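Long-range contact in hypothetical protein Atu2327 (Agrobacterium tumefaciens, PDB 2O8I), which is of unconfirmed function but probably acts, like other members of the OHCU decarboxylase family, on a ureidoimidazoline intermediate between urate and allantoin: residues V14-A25 against L44-E55. Residues are numbered along the deposited sequence; the frame is centred on the assembly and turned at random.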
ATOM      1  N   VAL A  14      10.013   2.883   1.712  1.00 34.35           N
ATOM      2  CA  VAL A  14      10.546   1.792   0.903  1.00 35.18           C
ATOM      3  C   VAL A  14      10.453   0.482   1.710  1.00 36.04           C
ATOM      4  O   VAL A  14      10.202  -0.598   1.171  1.00 37.41           O
ATOM      5  CB  VAL A  14      12.019   2.104   0.422  1.00 35.30           C
ATOM      6  CG1 VAL A  14      12.735   0.854  -0.094  1.00 32.89           C
ATOM      7  CG2 VAL A  14      12.009   3.201  -0.628  1.00 33.63           C
ATOM      8  N   PHE A  15      10.710   0.586   2.998  1.00 36.37           N
ATOM      9  CA  PHE A  15      10.341  -0.433   3.944  1.00 36.25           C
ATOM     10  C   PHE A  15       9.064   0.139   4.518  1.00 36.46           C
ATOM     11  O   PHE A  15       9.055   1.166   5.188  1.00 36.34           O
ATOM     12  CB  PHE A  15      11.441  -0.626   5.020  1.00 36.61           C
ATOM     13  CG  PHE A  15      12.677  -1.298   4.492  1.00 34.84           C
ATOM     14  CD1 PHE A  15      13.591  -0.605   3.722  1.00 37.46           C
ATOM     15  CD2 PHE A  15      12.900  -2.621   4.706  1.00 36.13           C
ATOM     16  CE1 PHE A  15      14.755  -1.230   3.188  1.00 35.11           C
ATOM     17  CE2 PHE A  15      14.031  -3.263   4.186  1.00 37.38           C
ATOM     18  CZ  PHE A  15      14.963  -2.546   3.427  1.00 38.38           C
ATOM     19  N   GLU A  16       7.975  -0.532   4.209  1.00 36.98           N
ATOM     20  CA  GLU A  16       6.666  -0.042   4.475  1.00 37.53           C
ATOM     21  C   GLU A  16       6.479   0.375   5.933  1.00 37.81           C
ATOM     22  O   GLU A  16       6.895  -0.340   6.819  1.00 37.82           O
ATOM     23  CB  GLU A  16       5.669  -1.120   4.071  1.00 37.56           C
ATOM     24  CG  GLU A  16       4.304  -0.560   3.925  1.00 39.08           C
ATOM     25  CD  GLU A  16       4.006  -0.170   2.510  1.00 39.98           C
ATOM     26  OE1 GLU A  16       4.747  -0.560   1.610  1.00 41.84           O
ATOM     27  OE2 GLU A  16       3.010   0.487   2.287  1.00 41.88           O
ATOM     28  N   HIS A  17       5.868   1.542   6.164  1.00 38.90           N
ATOM     29  CA  HIS A  17       5.633   2.064   7.505  1.00 39.59           C
ATOM     30  C   HIS A  17       6.884   2.021   8.388  1.00 40.79           C
ATOM     31  O   HIS A  17       6.772   2.069   9.631  1.00 42.07           O
ATOM     32  CB  HIS A  17       4.446   1.363   8.194  1.00 40.26           C
ATOM     33  CG  HIS A  17       3.156   1.470   7.428  1.00 41.77           C
ATOM     34  ND1 HIS A  17       2.629   0.414   6.727  1.00 44.09           N
ATOM     35  CD2 HIS A  17       2.322   2.517   7.206  1.00 42.74           C
ATOM     36  CE1 HIS A  17       1.522   0.797   6.108  1.00 45.57           C
ATOM     37  NE2 HIS A  17       1.313   2.070   6.379  1.00 42.81           N
ATOM     38  N   SER A  18       8.079   1.987   7.780  1.00 40.04           N
ATOM     39  CA  SER A  18       9.310   1.936   8.582  1.00 39.88           C
ATOM     40  C   SER A  18      10.310   3.134   8.368  1.00 40.18           C
ATOM     41  O   SER A  18      11.497   2.944   8.007  1.00 38.83           O
ATOM     42  CB  SER A  18       9.930   0.559   8.405  1.00 39.48           C
ATOM     43  OG  SER A  18       8.919  -0.405   8.631  1.00 38.22           O
ATOM     44  N   PRO A  19       9.811   4.387   8.596  1.00 40.02           N
ATOM     45  CA  PRO A  19      10.657   5.552   8.375  1.00 39.77           C
ATOM     46  C   PRO A  19      11.950   5.493   9.181  1.00 39.44           C
ATOM     47  O   PRO A  19      12.947   6.020   8.716  1.00 40.35           O
ATOM     48  CB  PRO A  19       9.760   6.745   8.791  1.00 39.99           C
ATOM     49  CG  PRO A  19       8.673   6.158   9.637  1.00 37.95           C
ATOM     50  CD  PRO A  19       8.472   4.782   9.090  1.00 39.70           C
ATOM     51  N   PHE A  20      11.979   4.812  10.329  1.00 39.02           N
ATOM     52  CA  PHE A  20      13.235   4.734  11.118  1.00 38.11           C
ATOM     53  C   PHE A  20      14.396   4.173  10.295  1.00 37.92           C
ATOM     54  O   PHE A  20      15.555   4.571  10.512  1.00 38.56           O
ATOM     55  CB  PHE A  20      13.058   3.957  12.427  1.00 38.25           C
ATOM     56  CG  PHE A  20      13.082   2.457  12.255  1.00 39.13           C
ATOM     57  CD1 PHE A  20      11.916   1.752  11.908  1.00 41.20           C
ATOM     58  CD2 PHE A  20      14.256   1.750  12.417  1.00 37.99           C
ATOM     59  CE1 PHE A  20      11.946   0.334  11.724  1.00 40.56           C
ATOM     60  CE2 PHE A  20      14.297   0.362  12.225  1.00 39.31           C
ATOM     61  CZ  PHE A  20      13.152  -0.345  11.875  1.00 38.44           C
ATOM     62  N   ILE A  21      14.109   3.256   9.362  1.00 37.56           N
ATOM     63  CA  ILE A  21      15.145   2.735   8.438  1.00 37.33           C
ATOM     64  C   ILE A  21      15.814   3.904   7.711  1.00 38.31           C
ATOM     65  O   ILE A  21      17.055   3.981   7.655  1.00 38.38           O
ATOM     66  CB  ILE A  21      14.594   1.712   7.416  1.00 37.08           C
ATOM     67  CG1 ILE A  21      14.064   0.468   8.122  1.00 36.84           C
ATOM     68  CG2 ILE A  21      15.660   1.263   6.436  1.00 35.68           C
ATOM     69  CD1 ILE A  21      15.153  -0.399   8.701  1.00 39.56           C
ATOM     70  N   ALA A  22      14.991   4.841   7.216  1.00 38.79           N
ATOM     71  CA  ALA A  22      15.467   5.958   6.414  1.00 38.78           C
ATOM     72  C   ALA A  22      16.125   7.003   7.292  1.00 39.57           C
ATOM     73  O   ALA A  22      17.105   7.589   6.857  1.00 40.89           O
ATOM     74  CB  ALA A  22      14.335   6.563   5.594  1.00 37.62           C
ATOM     75  N   GLU A  23      15.593   7.251   8.498  1.00 39.78           N
ATOM     76  CA  GLU A  23      16.202   8.181   9.475  1.00 40.68           C
ATOM     77  C   GLU A  23      17.646   7.751   9.786  1.00 40.35           C
ATOM     78  O   GLU A  23      18.588   8.544   9.667  1.00 41.60           O
ATOM     79  CB  GLU A  23      15.468   8.160  10.814  1.00 41.74           C
ATOM     80  CG  GLU A  23      13.984   8.385  10.807  1.00 44.43           C
ATOM     81  CD  GLU A  23      13.649   9.829  11.032  1.00 52.98           C
ATOM     82  OE1 GLU A  23      14.599  10.615  11.358  1.00 56.54           O
ATOM     83  OE2 GLU A  23      12.443  10.198  10.874  1.00 56.90           O
ATOM     84  N   ARG A  24      17.828   6.497  10.180  1.00 39.01           N
ATOM     85  CA  ARG A  24      19.154   6.017  10.517  1.00 38.18           C
ATOM     86  C   ARG A  24      20.066   6.027   9.325  1.00 37.92           C
ATOM     87  O   ARG A  24      21.242   6.398   9.458  1.00 39.58           O
ATOM     88  CB  ARG A  24      19.103   4.615  11.073  1.00 38.20           C
ATOM     89  CG  ARG A  24      18.375   4.557  12.376  1.00 38.14           C
ATOM     90  CD  ARG A  24      18.404   3.148  12.913  1.00 38.72           C
ATOM     91  NE  ARG A  24      17.528   3.106  14.068  1.00 38.16           N
ATOM     92  CZ  ARG A  24      17.074   1.988  14.617  1.00 37.14           C
ATOM     93  NH1 ARG A  24      17.394   0.808  14.083  1.00 35.16           N
ATOM     94  NH2 ARG A  24      16.273   2.072  15.686  1.00 32.75           N
ATOM     95  N   ALA A  25      19.563   5.621   8.153  1.00 36.87           N
ATOM     96  CA  ALA A  25      20.394   5.707   6.931  1.00 34.67           C
ATOM     97  C   ALA A  25      20.873   7.143   6.723  1.00 33.25           C
ATOM     98  O   ALA A  25      21.991   7.348   6.240  1.00 32.41           O
ATOM     99  CB  ALA A  25      19.655   5.226   5.713  1.00 33.27           C
ATOM    100  N   LEU A  44      19.894   1.438   2.783  1.00 36.02           N
ATOM    101  CA  LEU A  44      18.688   1.056   3.516  1.00 36.36           C
ATOM    102  C   LEU A  44      18.754  -0.384   4.065  1.00 37.11           C
ATOM    103  O   LEU A  44      18.449  -0.600   5.257  1.00 38.01           O
ATOM    104  CB  LEU A  44      17.436   1.297   2.667  1.00 35.68           C
ATOM    105  CG  LEU A  44      17.195   2.758   2.246  1.00 36.01           C
ATOM    106  CD1 LEU A  44      15.885   2.868   1.469  1.00 33.97           C
ATOM    107  CD2 LEU A  44      17.196   3.767   3.437  1.00 32.70           C
ATOM    108  N   CYS A  45      19.179  -1.354   3.244  1.00 36.93           N
ATOM    109  CA  CYS A  45      19.381  -2.718   3.744  1.00 37.43           C
ATOM    110  C   CYS A  45      20.352  -2.757   4.914  1.00 38.22           C
ATOM    111  O   CYS A  45      20.126  -3.489   5.892  1.00 39.42           O
ATOM    112  CB  CYS A  45      19.822  -3.674   2.643  1.00 36.54           C
ATOM    113  SG  CYS A  45      18.479  -3.931   1.479  1.00 39.62           S
ATOM    114  N   ALA A  46      21.421  -1.967   4.832  1.00 38.43           N
ATOM    115  CA  ALA A  46      22.378  -1.902   5.914  1.00 38.82           C
ATOM    116  C   ALA A  46      21.696  -1.599   7.235  1.00 39.07           C
ATOM    117  O   ALA A  46      21.962  -2.278   8.228  1.00 39.95           O
ATOM    118  CB  ALA A  46      23.487  -0.898   5.630  1.00 38.75           C
ATOM    119  N   GLN A  47      20.815  -0.609   7.269  1.00 39.24           N
ATOM    120  CA  GLN A  47      20.099  -0.335   8.507  1.00 39.82           C
ATOM    121  C   GLN A  47      19.115  -1.453   8.881  1.00 40.93           C
ATOM    122  O   GLN A  47      18.875  -1.706  10.073  1.00 41.92           O
ATOM    123  CB  GLN A  47      19.350   0.984   8.439  1.00 38.92           C
ATOM    124  CG  GLN A  47      20.177   2.183   8.171  1.00 40.16           C
ATOM    125  CD  GLN A  47      21.329   2.337   9.149  1.00 41.31           C
ATOM    126  OE1 GLN A  47      22.428   2.664   8.741  1.00 40.08           O
ATOM    127  NE2 GLN A  47      21.078   2.099  10.440  1.00 41.61           N
ATOM    128  N   PHE A  48      18.519  -2.092   7.882  1.00 41.39           N
ATOM    129  CA  PHE A  48      17.534  -3.123   8.148  1.00 42.57           C
ATOM    130  C   PHE A  48      18.249  -4.309   8.766  1.00 43.73           C
ATOM    131  O   PHE A  48      17.709  -4.991   9.646  1.00 44.01           O
ATOM    132  CB  PHE A  48      16.887  -3.543   6.830  1.00 42.34           C
ATOM    133  CG  PHE A  48      15.893  -4.668   6.940  1.00 41.57           C
ATOM    134  CD1 PHE A  48      14.846  -4.619   7.846  1.00 42.04           C
ATOM    135  CD2 PHE A  48      15.976  -5.758   6.083  1.00 40.90           C
ATOM    136  CE1 PHE A  48      13.904  -5.649   7.903  1.00 41.62           C
ATOM    137  CE2 PHE A  48      15.040  -6.796   6.131  1.00 40.36           C
ATOM    138  CZ  PHE A  48      14.005  -6.743   7.037  1.00 40.61           C
ATOM    139  N   ARG A  49      19.463  -4.561   8.294  1.00 44.12           N
ATOM    140  CA  ARG A  49      20.204  -5.698   8.772  1.00 45.27           C
ATOM    141  C   ARG A  49      20.721  -5.527  10.182  1.00 45.48           C
ATOM    142  O   ARG A  49      20.976  -6.494  10.861  1.00 46.31           O
ATOM    143  CB  ARG A  49      21.352  -5.984   7.839  1.00 45.15           C
ATOM    144  CG  ARG A  49      20.955  -6.955   6.817  1.00 47.13           C
ATOM    145  CD  ARG A  49      21.677  -6.668   5.545  1.00 51.35           C
ATOM    146  NE  ARG A  49      21.129  -7.515   4.507  1.00 52.79           N
ATOM    147  CZ  ARG A  49      21.810  -7.965   3.467  1.00 53.44           C
ATOM    148  NH1 ARG A  49      23.083  -7.658   3.304  1.00 51.02           N
ATOM    149  NH2 ARG A  49      21.197  -8.739   2.594  1.00 54.69           N
ATOM    150  N   VAL A  50      20.865  -4.296  10.619  1.00 45.73           N
ATOM    151  CA  VAL A  50      21.556  -4.003  11.854  1.00 46.29           C
ATOM    152  C   VAL A  50      20.583  -3.630  12.968  1.00 45.92           C
ATOM    153  O   VAL A  50      20.975  -3.424  14.104  1.00 45.62           O
ATOM    154  CB  VAL A  50      22.651  -2.928  11.572  1.00 46.82           C
ATOM    155  CG1 VAL A  50      22.422  -1.602  12.328  1.00 46.52           C
ATOM    156  CG2 VAL A  50      24.035  -3.535  11.783  1.00 46.60           C
ATOM    157  N   ALA A  51      19.306  -3.560  12.604  1.00 46.04           N
ATOM    158  CA  ALA A  51      18.195  -3.257  13.498  1.00 45.88           C
ATOM    159  C   ALA A  51      17.999  -4.448  14.427  1.00 45.91           C
ATOM    160  O   ALA A  51      18.448  -5.541  14.112  1.00 46.15           O
ATOM    161  CB  ALA A  51      16.951  -3.016  12.675  1.00 45.59           C
ATOM    162  N   SER A  52      17.346  -4.252  15.566  1.00 46.00           N
ATOM    163  CA  SER A  52      17.193  -5.328  16.543  1.00 46.32           C
ATOM    164  C   SER A  52      16.308  -6.391  15.893  1.00 47.02           C
ATOM    165  O   SER A  52      15.639  -6.090  14.899  1.00 46.87           O
ATOM    166  CB  SER A  52      16.577  -4.782  17.845  1.00 46.15           C
ATOM    167  OG  SER A  52      15.237  -4.311  17.659  1.00 45.96           O
ATOM    168  N   GLU A  53      16.304  -7.628  16.407  1.00 47.69           N
ATOM    169  CA  GLU A  53      15.321  -8.616  15.895  1.00 47.77           C
ATOM    170  C   GLU A  53      13.860  -8.161  16.103  1.00 46.87           C
ATOM    171  O   GLU A  53      13.032  -8.374  15.222  1.00 46.97           O
ATOM    172  CB  GLU A  53      15.554 -10.055  16.414  1.00 48.30           C
ATOM    173  CG  GLU A  53      16.821 -10.826  15.861  1.00 51.58           C
ATOM    174  CD  GLU A  53      17.009 -10.766  14.318  1.00 54.51           C
ATOM    175  OE1 GLU A  53      16.810 -11.787  13.612  1.00 52.81           O
ATOM    176  OE2 GLU A  53      17.384  -9.688  13.816  1.00 56.92           O
ATOM    177  N   ALA A  54      13.546  -7.518  17.233  1.00 45.74           N
ATOM    178  CA  ALA A  54      12.203  -6.937  17.421  1.00 44.94           C
ATOM    179  C   ALA A  54      11.858  -5.955  16.289  1.00 44.57           C
ATOM    180  O   ALA A  54      10.752  -5.984  15.754  1.00 43.80           O
ATOM    181  CB  ALA A  54      12.077  -6.233  18.787  1.00 44.16           C
ATOM    182  N   GLU A  55      12.815  -5.091  15.943  1.00 44.08           N
ATOM    183  CA  GLU A  55      12.576  -4.065  14.933  1.00 44.08           C
ATOM    184  C   GLU A  55      12.336  -4.685  13.562  1.00 43.22           C
ATOM    185  O   GLU A  55      11.378  -4.311  12.878  1.00 43.69           O
ATOM    186  CB  GLU A  55      13.710  -3.026  14.911  1.00 43.90           C
ATOM    187  CG  GLU A  55      13.744  -2.109  16.157  1.00 43.89           C
ATOM    188  CD  GLU A  55      15.020  -1.239  16.227  1.00 45.38           C
ATOM    189  OE1 GLU A  55      16.086  -1.675  15.692  1.00 45.96           O
ATOM    190  OE2 GLU A  55      14.953  -0.120  16.814  1.00 43.74           O
TER
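Leu44 enters a hollow formed by Val14, Phe15, Ile21, Ala22 and Ala25, where helix 19-27 crosses helix 37-50 in the all-helical fold of the OHCU decarboxylase family. The axes of the segments 19-25 and 44-50 come within 8.7 Å, their directions 111° apart. The two methyls of Leu44 part company: CD2 settles on Ala25 CB at 3.7 Å and over the backbone of Ala22, while CD1 reaches Val14. Phe11 of helix 4-11 also touches Leu44.

Beside it, the Phe15 ring wedges between Leu44 and Phe48. Its CE2 lies over one face of the Phe48 ring, 3.6 Å from Phe48 CG and offset toward the rim, whereas the sulfur of Cys45 lies at the ring edge of Phe15, nearest CZ. Ile21 supplies the matching bump from the helix: CD1 meets Phe48 CA at 3.7 Å and borders the Phe48 ring at its edge, and CG2, anti to the backbone N, rests against Leu44 O. Val59 of helix 53-62 packs on both Phe15 and Phe48, Val150 of helix 139-161 on Phe15, and Arg56 makes a cation-pi contact with Phe48.

Toward the more polar side, CG of Gln47 lies against Ala25 N, and a bend at chi2 (-54°) turns the amide so that NE2 comes 3.3 Å from Arg24 CB. Arg24 runs extended past it, its guanidinium backed on one face by Phe20 CD2, while Phe20 CZ packs on Glu55 CB.

Ser52 and Glu55 form a capping box at the start of helix 53-62, and the carboxylate of Glu55 also takes the guanidinium of Arg24 end-on: NH2 of Arg24 donates to Glu55 OE2 at 2.8 Å, and NH1 to OE1. Glu55 OE1 thus accepts two donors from opposite faces of its plane, Arg24 NH1 at 3.2 Å and Ser52 N at 2.9 Å.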